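Local coordinates for protein glucose-6-phosphate 1-dehydrogenase (Mycobacterium avium, PDB 4LGV) that probably catalyses the NADP-dependent oxidation of glucose 6-phosphate to 6-phosphogluconolactone, the entry step of the pentose phosphate pathway, at residues D220-I225 with V350-H355; N372-R377 with M384-S389. All coordinates share one frame; numbering follows the deposited sequence.

Contact 1: residues D220-I225 with V350-H355; sequences DSISEI and VRMFLH
Ser-223 lays its CB over one face of the His-355 imidazole, a CH-pi contact 3.7 Å from CB to the ring centroid and nearer the edge of the ring than its centre. The other ring, Phe-353, meets the opposite strand at its edge: Glu-224 O lies near the ring plane, 3.6 Å from Phe-353 CD1, while His-475 stacks on the phenyl ring and His-226 meets it edge-to-face. Phe-353 belongs to a classic beta bulge, where Ser-223 and Glu-224 both face it on the other strand. Ser-223 N donates to Phe-353 O at 2.7 Å, and Phe-353 N returns a nearly straight bond of 2.9 Å to Glu-224 O. Before the bulge, His-355 N binds Ser-221 O. The apolar side chains Ile-225 and Met-352 lie side by side, CD1 to CE 3.9 Å, and Ile-222 CD1 reaches Leu-354 CD1 at the same distance. With OG tucked between the two backbone branches (chi1 66°), Ser-223 can share a water with Leu-354 O, whereas a second water lies within bonding distance of Ile-222 O and His-355 NE2, which also bonds Arg-219 O. Ile-222, Ile-225, Met-352 and Leu-354 thus pack apolarly, while Ser-223, His-355 and two waters surround the bulge with polar groups.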
ATOM      1  N   ASP A 220      -5.180   2.996  -6.453  1.00 20.95           N
ATOM      2  CA  ASP A 220      -5.247   1.699  -5.800  1.00 22.12           C
ATOM      3  C   ASP A 220      -6.590   1.583  -5.096  1.00 21.93           C
ATOM      4  O   ASP A 220      -7.066   0.452  -4.853  1.00 21.89           O
ATOM      5  CB  ASP A 220      -4.102   1.482  -4.796  1.00 24.02           C
ATOM      6  CG  ASP A 220      -2.730   1.355  -5.464  1.00 26.41           C
ATOM      7  OD1 ASP A 220      -2.645   1.068  -6.668  1.00 26.82           O
ATOM      8  OD2 ASP A 220      -1.706   1.497  -4.761  1.00 30.61           O
ATOM      9  N   SER A 221      -7.208   2.727  -4.769  1.00 20.58           N
ATOM     10  CA  SER A 221      -8.519   2.677  -4.149  1.00 20.58           C
ATOM     11  C   SER A 221      -9.613   3.176  -5.075  1.00 20.64           C
ATOM     12  O   SER A 221     -10.740   2.737  -4.965  1.00 20.87           O
ATOM     13  CB  SER A 221      -8.524   3.428  -2.790  1.00 20.23           C
ATOM     14  OG  SER A 221      -7.745   2.764  -1.789  1.00 20.58           O
ATOM     15  N   ILE A 222      -9.296   4.153  -5.918  1.00 20.98           N
ATOM     16  CA  ILE A 222     -10.312   4.880  -6.696  1.00 21.35           C
ATOM     17  C   ILE A 222     -10.366   4.273  -8.081  1.00 22.17           C
ATOM     18  O   ILE A 222      -9.328   4.136  -8.731  1.00 22.17           O
ATOM     19  CB  ILE A 222      -9.960   6.359  -6.866  1.00 20.68           C
ATOM     20  CG1 ILE A 222      -9.878   7.110  -5.535  1.00 20.69           C
ATOM     21  CG2 ILE A 222     -10.927   7.050  -7.781  1.00 20.55           C
ATOM     22  CD1 ILE A 222     -11.065   6.944  -4.647  1.00 21.15           C
ATOM     23  N   SER A 223     -11.566   3.894  -8.523  1.00 23.29           N
ATOM     24  CA  SER A 223     -11.725   3.311  -9.878  1.00 25.14           C
ATOM     25  C   SER A 223     -12.146   4.303 -10.936  1.00 24.08           C
ATOM     26  O   SER A 223     -11.786   4.146 -12.081  1.00 24.72           O
ATOM     27  CB  SER A 223     -12.710   2.153  -9.932  1.00 26.69           C
ATOM     28  OG  SER A 223     -13.996   2.651  -9.648  1.00 29.18           O
ATOM     29  N   GLU A 224     -12.819   5.351 -10.540  1.00 23.46           N
ATOM     30  CA  GLU A 224     -13.430   6.243 -11.485  1.00 24.60           C
ATOM     31  C   GLU A 224     -13.814   7.553 -10.811  1.00 23.62           C
ATOM     32  O   GLU A 224     -14.201   7.548  -9.642  1.00 24.62           O
ATOM     33  CB  GLU A 224     -14.693   5.560 -12.026  1.00 26.31           C
ATOM     34  CG  GLU A 224     -15.418   6.270 -13.127  1.00 27.97           C
ATOM     35  CD  GLU A 224     -16.328   5.303 -13.897  1.00 29.57           C
ATOM     36  OE1 GLU A 224     -17.406   5.732 -14.429  1.00 32.77           O
ATOM     37  OE2 GLU A 224     -15.988   4.119 -13.949  1.00 30.36           O
ATOM     38  N   ILE A 225     -13.817   8.635 -11.582  1.00 22.35           N
ATOM     39  CA  ILE A 225     -14.227   9.940 -11.096  1.00 21.90           C
ATOM     40  C   ILE A 225     -15.288  10.557 -11.999  1.00 22.96           C
ATOM     41  O   ILE A 225     -15.140  10.516 -13.214  1.00 23.37           O
ATOM     42  CB  ILE A 225     -13.012  10.884 -11.029  1.00 21.11           C
ATOM     43  CG1 ILE A 225     -11.967  10.316 -10.060  1.00 20.28           C
ATOM     44  CG2 ILE A 225     -13.443  12.243 -10.536  1.00 21.00           C
ATOM     45  CD1 ILE A 225     -10.689  11.067  -9.935  1.00 19.65           C
ATOM     46  N   VAL A 350     -17.853  16.489  -7.255  1.00 25.22           N
ATOM     47  CA  VAL A 350     -16.794  15.596  -7.680  1.00 24.64           C
ATOM     48  C   VAL A 350     -17.079  14.280  -6.952  1.00 23.97           C
ATOM     49  O   VAL A 350     -17.063  14.228  -5.729  1.00 22.64           O
ATOM     50  CB  VAL A 350     -15.414  16.110  -7.299  1.00 24.68           C
ATOM     51  CG1 VAL A 350     -14.309  15.134  -7.765  1.00 25.00           C
ATOM     52  CG2 VAL A 350     -15.153  17.465  -7.916  1.00 25.34           C
ATOM     53  N   ARG A 351     -17.366  13.228  -7.711  1.00 22.85           N
ATOM     54  CA  ARG A 351     -17.781  11.965  -7.110  1.00 22.58           C
ATOM     55  C   ARG A 351     -16.728  10.937  -7.436  1.00 22.00           C
ATOM     56  O   ARG A 351     -16.475  10.646  -8.582  1.00 21.83           O
ATOM     57  CB  ARG A 351     -19.143  11.511  -7.668  1.00 22.97           C
ATOM     58  CG  ARG A 351     -19.658  10.191  -7.100  1.00 22.90           C
ATOM     59  CD  ARG A 351     -21.069   9.946  -7.550  1.00 24.17           C
ATOM     60  NE  ARG A 351     -21.977  10.907  -6.948  1.00 23.70           N
ATOM     61  CZ  ARG A 351     -22.709  10.697  -5.878  1.00 23.39           C
ATOM     62  NH1 ARG A 351     -22.658   9.537  -5.271  1.00 23.50           N
ATOM     63  NH2 ARG A 351     -23.482  11.673  -5.415  1.00 22.96           N
ATOM     64  N   MET A 352     -16.101  10.385  -6.408  1.00 22.62           N
ATOM     65  CA  MET A 352     -15.031   9.422  -6.613  1.00 22.44           C
ATOM     66  C   MET A 352     -15.506   8.030  -6.198  1.00 21.78           C
ATOM     67  O   MET A 352     -15.908   7.838  -5.050  1.00 20.76           O
ATOM     68  CB  MET A 352     -13.832   9.856  -5.816  1.00 23.94           C
ATOM     69  CG  MET A 352     -13.374  11.256  -6.168  1.00 25.41           C
ATOM     70  SD  MET A 352     -12.118  11.764  -5.005  1.00 28.35           S
ATOM     71  CE  MET A 352     -10.787  11.213  -6.024  1.00 27.83           C
ATOM     72  N   PHE A 353     -15.508   7.087  -7.151  1.00 21.03           N
ATOM     73  CA  PHE A 353     -15.936   5.726  -6.914  1.00 21.17           C
ATOM     74  C   PHE A 353     -14.766   4.898  -6.482  1.00 20.93           C
ATOM     75  O   PHE A 353     -13.706   4.911  -7.170  1.00 20.97           O
ATOM     76  CB  PHE A 353     -16.471   5.100  -8.207  1.00 22.30           C
ATOM     77  CG  PHE A 353     -17.749   5.715  -8.701  1.00 23.22           C
ATOM     78  CD1 PHE A 353     -17.722   6.816  -9.517  1.00 24.22           C
ATOM     79  CD2 PHE A 353     -18.963   5.216  -8.318  1.00 25.00           C
ATOM     80  CE1 PHE A 353     -18.892   7.377 -10.017  1.00 25.29           C
ATOM     81  CE2 PHE A 353     -20.149   5.772  -8.779  1.00 25.64           C
ATOM     82  CZ  PHE A 353     -20.116   6.861  -9.637  1.00 25.93           C
ATOM     83  N   LEU A 354     -14.898   4.161  -5.381  1.00 20.58           N
ATOM     84  CA  LEU A 354     -13.822   3.215  -5.001  1.00 20.61           C
ATOM     85  C   LEU A 354     -13.988   1.899  -5.694  1.00 21.94           C
ATOM     86  O   LEU A 354     -15.082   1.579  -6.073  1.00 21.75           O
ATOM     87  CB  LEU A 354     -13.799   2.953  -3.527  1.00 20.53           C
ATOM     88  CG  LEU A 354     -13.096   4.038  -2.704  1.00 20.23           C
ATOM     89  CD1 LEU A 354     -13.961   5.276  -2.545  1.00 20.63           C
ATOM     90  CD2 LEU A 354     -12.756   3.495  -1.341  1.00 20.28           C
ATOM     91  N   HIS A 355     -12.910   1.131  -5.883  1.00 22.25           N
ATOM     92  CA  HIS A 355     -13.065  -0.267  -6.260  1.00 23.28           C
ATOM     93  C   HIS A 355     -13.824  -0.983  -5.161  1.00 24.11           C
ATOM     94  O   HIS A 355     -13.738  -0.621  -3.941  1.00 23.90           O
ATOM     95  CB  HIS A 355     -11.697  -1.007  -6.399  1.00 23.68           C
ATOM     96  CG  HIS A 355     -10.777  -0.392  -7.389  1.00 23.69           C
ATOM     97  ND1 HIS A 355     -10.936  -0.575  -8.746  1.00 25.53           N
ATOM     98  CD2 HIS A 355      -9.703   0.418  -7.241  1.00 23.68           C
ATOM     99  CE1 HIS A 355     -10.003   0.092  -9.399  1.00 24.60           C
ATOM    100  NE2 HIS A 355      -9.247   0.711  -8.508  1.00 25.79           N
TER
HETATM  101  O   HOH W   1      -8.101   2.407 -10.680  1.00 19.04           O
HETATM  102  O   HOH W   2     -15.829   0.723  -8.477  1.00 27.63           O

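Contact 2: residues N372-R377 with M384-S389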
ATOM      1  N   ASN A 372     -18.209   1.777  -2.404  1.00 23.00           N
ATOM      2  CA  ASN A 372     -18.061   2.983  -1.617  1.00 22.56           C
ATOM      3  C   ASN A 372     -17.777   4.184  -2.538  1.00 21.75           C
ATOM      4  O   ASN A 372     -17.185   4.032  -3.639  1.00 20.46           O
ATOM      5  CB  ASN A 372     -16.910   2.829  -0.613  1.00 22.70           C
ATOM      6  CG  ASN A 372     -17.177   1.785   0.488  1.00 23.55           C
ATOM      7  OD1 ASN A 372     -16.272   1.462   1.228  1.00 23.64           O
ATOM      8  ND2 ASN A 372     -18.398   1.327   0.640  1.00 23.75           N
ATOM      9  N   GLN A 373     -18.187   5.358  -2.088  1.00 21.16           N
ATOM     10  CA  GLN A 373     -17.930   6.606  -2.823  1.00 21.31           C
ATOM     11  C   GLN A 373     -17.551   7.742  -1.896  1.00 20.53           C
ATOM     12  O   GLN A 373     -18.048   7.868  -0.791  1.00 20.22           O
ATOM     13  CB  GLN A 373     -19.199   6.999  -3.589  1.00 22.52           C
ATOM     14  CG  GLN A 373     -19.442   6.079  -4.758  1.00 23.73           C
ATOM     15  CD  GLN A 373     -20.823   6.221  -5.368  1.00 24.16           C
ATOM     16  OE1 GLN A 373     -21.242   7.294  -5.764  1.00 24.78           O
ATOM     17  NE2 GLN A 373     -21.489   5.101  -5.518  1.00 24.67           N
ATOM     18  N   ILE A 374     -16.653   8.578  -2.380  1.00 21.26           N
ATOM     19  CA  ILE A 374     -16.322   9.840  -1.739  1.00 20.96           C
ATOM     20  C   ILE A 374     -16.925  10.929  -2.595  1.00 20.75           C
ATOM     21  O   ILE A 374     -16.563  11.044  -3.736  1.00 21.59           O
ATOM     22  CB  ILE A 374     -14.822  10.051  -1.676  1.00 20.81           C
ATOM     23  CG1 ILE A 374     -14.191   8.968  -0.797  1.00 21.64           C
ATOM     24  CG2 ILE A 374     -14.508  11.420  -1.101  1.00 20.22           C
ATOM     25  CD1 ILE A 374     -12.677   8.965  -0.829  1.00 21.42           C
ATOM     26  N   VAL A 375     -17.834  11.712  -2.036  1.00 21.40           N
ATOM     27  CA  VAL A 375     -18.487  12.780  -2.778  1.00 22.16           C
ATOM     28  C   VAL A 375     -18.124  14.144  -2.211  1.00 22.72           C
ATOM     29  O   VAL A 375     -18.317  14.402  -1.044  1.00 23.93           O
ATOM     30  CB  VAL A 375     -19.993  12.616  -2.741  1.00 22.60           C
ATOM     31  CG1 VAL A 375     -20.642  13.586  -3.700  1.00 23.05           C
ATOM     32  CG2 VAL A 375     -20.403  11.201  -3.130  1.00 22.92           C
ATOM     33  N   LEU A 376     -17.608  15.012  -3.059  1.00 23.39           N
ATOM     34  CA  LEU A 376     -17.295  16.375  -2.697  1.00 24.01           C
ATOM     35  C   LEU A 376     -18.268  17.332  -3.390  1.00 24.51           C
ATOM     36  O   LEU A 376     -18.219  17.450  -4.603  1.00 25.70           O
ATOM     37  CB  LEU A 376     -15.859  16.707  -3.142  1.00 24.65           C
ATOM     38  CG  LEU A 376     -14.758  15.758  -2.657  1.00 25.27           C
ATOM     39  CD1 LEU A 376     -13.439  16.106  -3.273  1.00 26.26           C
ATOM     40  CD2 LEU A 376     -14.613  15.801  -1.158  1.00 25.65           C
ATOM     41  N   ARG A 377     -19.155  17.983  -2.641  1.00 24.33           N
ATOM     42  CA  ARG A 377     -19.947  19.054  -3.181  1.00 25.17           C
ATOM     43  C   ARG A 377     -19.114  20.346  -3.109  1.00 25.48           C
ATOM     44  O   ARG A 377     -18.721  20.774  -2.038  1.00 23.74           O
ATOM     45  CB  ARG A 377     -21.279  19.229  -2.414  1.00 26.38           C
ATOM     46  CG  ARG A 377     -22.187  20.244  -3.105  1.00 26.91           C
ATOM     47  CD  ARG A 377     -23.625  20.304  -2.576  1.00 26.83           C
ATOM     48  NE  ARG A 377     -23.641  20.542  -1.155  1.00 26.90           N
ATOM     49  CZ  ARG A 377     -24.103  19.695  -0.250  1.00 26.96           C
ATOM     50  NH1 ARG A 377     -24.686  18.557  -0.628  1.00 27.23           N
ATOM     51  NH2 ARG A 377     -24.005  19.996   1.034  1.00 25.98           N
ATOM     52  N   MET A 384     -18.666  17.166   2.226  1.00 29.19           N
ATOM     53  CA  MET A 384     -18.212  15.874   1.823  1.00 29.78           C
ATOM     54  C   MET A 384     -19.174  14.826   2.298  1.00 28.98           C
ATOM     55  O   MET A 384     -19.651  14.853   3.406  1.00 26.53           O
ATOM     56  CB  MET A 384     -16.828  15.592   2.370  1.00 31.42           C
ATOM     57  CG  MET A 384     -16.384  14.202   1.961  1.00 33.97           C
ATOM     58  SD  MET A 384     -14.915  13.648   2.753  1.00 37.15           S
ATOM     59  CE  MET A 384     -15.360  13.810   4.475  1.00 36.71           C
ATOM     60  N   ARG A 385     -19.432  13.870   1.428  1.00 29.66           N
ATOM     61  CA  ARG A 385     -20.204  12.694   1.804  1.00 29.47           C
ATOM     62  C   ARG A 385     -19.389  11.450   1.553  1.00 28.44           C
ATOM     63  O   ARG A 385     -18.878  11.244   0.463  1.00 30.18           O
ATOM     64  CB  ARG A 385     -21.530  12.646   1.036  1.00 30.07           C
ATOM     65  CG  ARG A 385     -22.170  11.252   0.950  1.00 30.58           C
ATOM     66  CD  ARG A 385     -23.529  11.274   0.229  1.00 30.49           C
ATOM     67  NE  ARG A 385     -24.548  11.789   1.125  1.00 31.22           N
ATOM     68  CZ  ARG A 385     -25.831  11.944   0.835  1.00 32.53           C
ATOM     69  NH1 ARG A 385     -26.304  11.654  -0.369  1.00 31.85           N
ATOM     70  NH2 ARG A 385     -26.647  12.438   1.768  1.00 33.37           N
ATOM     71  N   LEU A 386     -19.269  10.617   2.559  1.00 28.49           N
ATOM     72  CA  LEU A 386     -18.705   9.294   2.366  1.00 31.16           C
ATOM     73  C   LEU A 386     -19.871   8.270   2.325  1.00 30.07           C
ATOM     74  O   LEU A 386     -20.605   8.127   3.302  1.00 30.41           O
ATOM     75  CB  LEU A 386     -17.707   9.019   3.471  1.00 33.28           C
ATOM     76  CG  LEU A 386     -17.067   7.633   3.522  1.00 41.31           C
ATOM     77  CD1 LEU A 386     -16.235   7.284   2.289  1.00 43.47           C
ATOM     78  CD2 LEU A 386     -16.162   7.517   4.749  1.00 42.95           C
ATOM     79  N   GLN A 387     -20.003   7.540   1.221  1.00 28.27           N
ATOM     80  CA  GLN A 387     -21.039   6.501   1.083  1.00 28.12           C
ATOM     81  C   GLN A 387     -20.501   5.122   1.350  1.00 27.34           C
ATOM     82  O   GLN A 387     -19.570   4.670   0.700  1.00 28.58           O
ATOM     83  CB  GLN A 387     -21.628   6.487  -0.310  1.00 27.64           C
ATOM     84  CG  GLN A 387     -22.246   7.802  -0.686  1.00 29.12           C
ATOM     85  CD  GLN A 387     -22.996   7.753  -2.003  1.00 31.53           C
ATOM     86  OE1 GLN A 387     -23.163   6.674  -2.576  1.00 32.80           O
ATOM     87  NE2 GLN A 387     -23.417   8.919  -2.502  1.00 31.92           N
ATOM     88  N   LEU A 388     -21.082   4.464   2.341  1.00 27.11           N
ATOM     89  CA  LEU A 388     -20.678   3.126   2.767  1.00 26.68           C
ATOM     90  C   LEU A 388     -21.925   2.242   2.849  1.00 26.30           C
ATOM     91  O   LEU A 388     -23.019   2.696   2.556  1.00 25.53           O
ATOM     92  CB  LEU A 388     -20.046   3.184   4.156  1.00 26.06           C
ATOM     93  CG  LEU A 388     -18.839   4.090   4.348  1.00 26.15           C
ATOM     94  CD1 LEU A 388     -18.353   3.973   5.802  1.00 26.19           C
ATOM     95  CD2 LEU A 388     -17.706   3.749   3.388  1.00 25.63           C
ATOM     96  N   SER A 389     -21.732   0.980   3.208  1.00 25.89           N
ATOM     97  CA  SER A 389     -22.827   0.038   3.335  1.00 26.62           C
ATOM     98  C   SER A 389     -22.844  -0.572   4.723  1.00 28.06           C
ATOM     99  O   SER A 389     -21.786  -0.755   5.316  1.00 28.01           O
ATOM    100  CB  SER A 389     -22.721  -1.051   2.270  1.00 25.91           C
ATOM    101  OG  SER A 389     -23.777  -1.957   2.431  1.00 26.89           O
TER
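Val-375 and Arg-385 form the tight centre of this antiparallel hairpin, a hydrogen-bonded pair closed by two nearly straight bonds: Val-375 N to Arg-385 O at 2.7 Å and Arg-385 N to Val-375 O at 2.8 Å. The next such pair is less even. Gln-387 N reaches Gln-373 O at 2.8 Å with an N-H...O angle of 172°, but Gln-373 N lies 3.2 Å from Gln-387 O, approaching one lone pair in the carbonyl plane. Apolar side chains fill the face bearing Ile-374, Leu-376, Met-384 and Leu-386. There Leu-376 CD2 packs on Met-384 CG at 3.9 Å; a chi1 of 178°, anti to the backbone N, sets CG across the end of Leu-376, while the rest of the methionine leads away. The face of Gln-373, Val-375, Arg-385 and Gln-387 is more polar, its solvent side confined to Arg-385 and Gln-387, which are partly exposed. The two glutamine amides cross with their planes 39° apart, and Gln-373 OE1 is held by Arg-351. The end of Arg-385 leads away from strand 373-377 to a salt bridge with Asp-402 and a cation-pi contact with Trp-481. At the end away from the turn, Asn-372 CG touches Leu-388 CD2 at 3.5 Å, while its amide bonds Asn-210 and Ala-212 of the second subunit. Strands 347-354 and 395-404 flank the hairpin, and helix 200-209 covers Leu-376 and Met-384 on the apolar face.

Overall arrangement
Contacts 1 and 2 occupy successive parts of one large mixed sheet in the C-terminal domain, their centres about 10 Å apart. Contact 1 joins strands 222-230 and 347-354, which are distant in sequence; contact 2 follows later in the chain as a local hairpin of strands 373-379 and 383-392. Strands 347-354 and 373-379 are neighbours, so the four segments form a continuous antiparallel run. Met-352 N to Ile-374 O, at 2.8 Å, and Arg-351 NH1 to Gln-373 OE1, at 2.7 Å, probably provide hydrogen bonds across this seam. Both contacts also touch the second subunit, illustrating how one sheet can pair strands distant in sequence, hold a local hairpin and meet a second subunit.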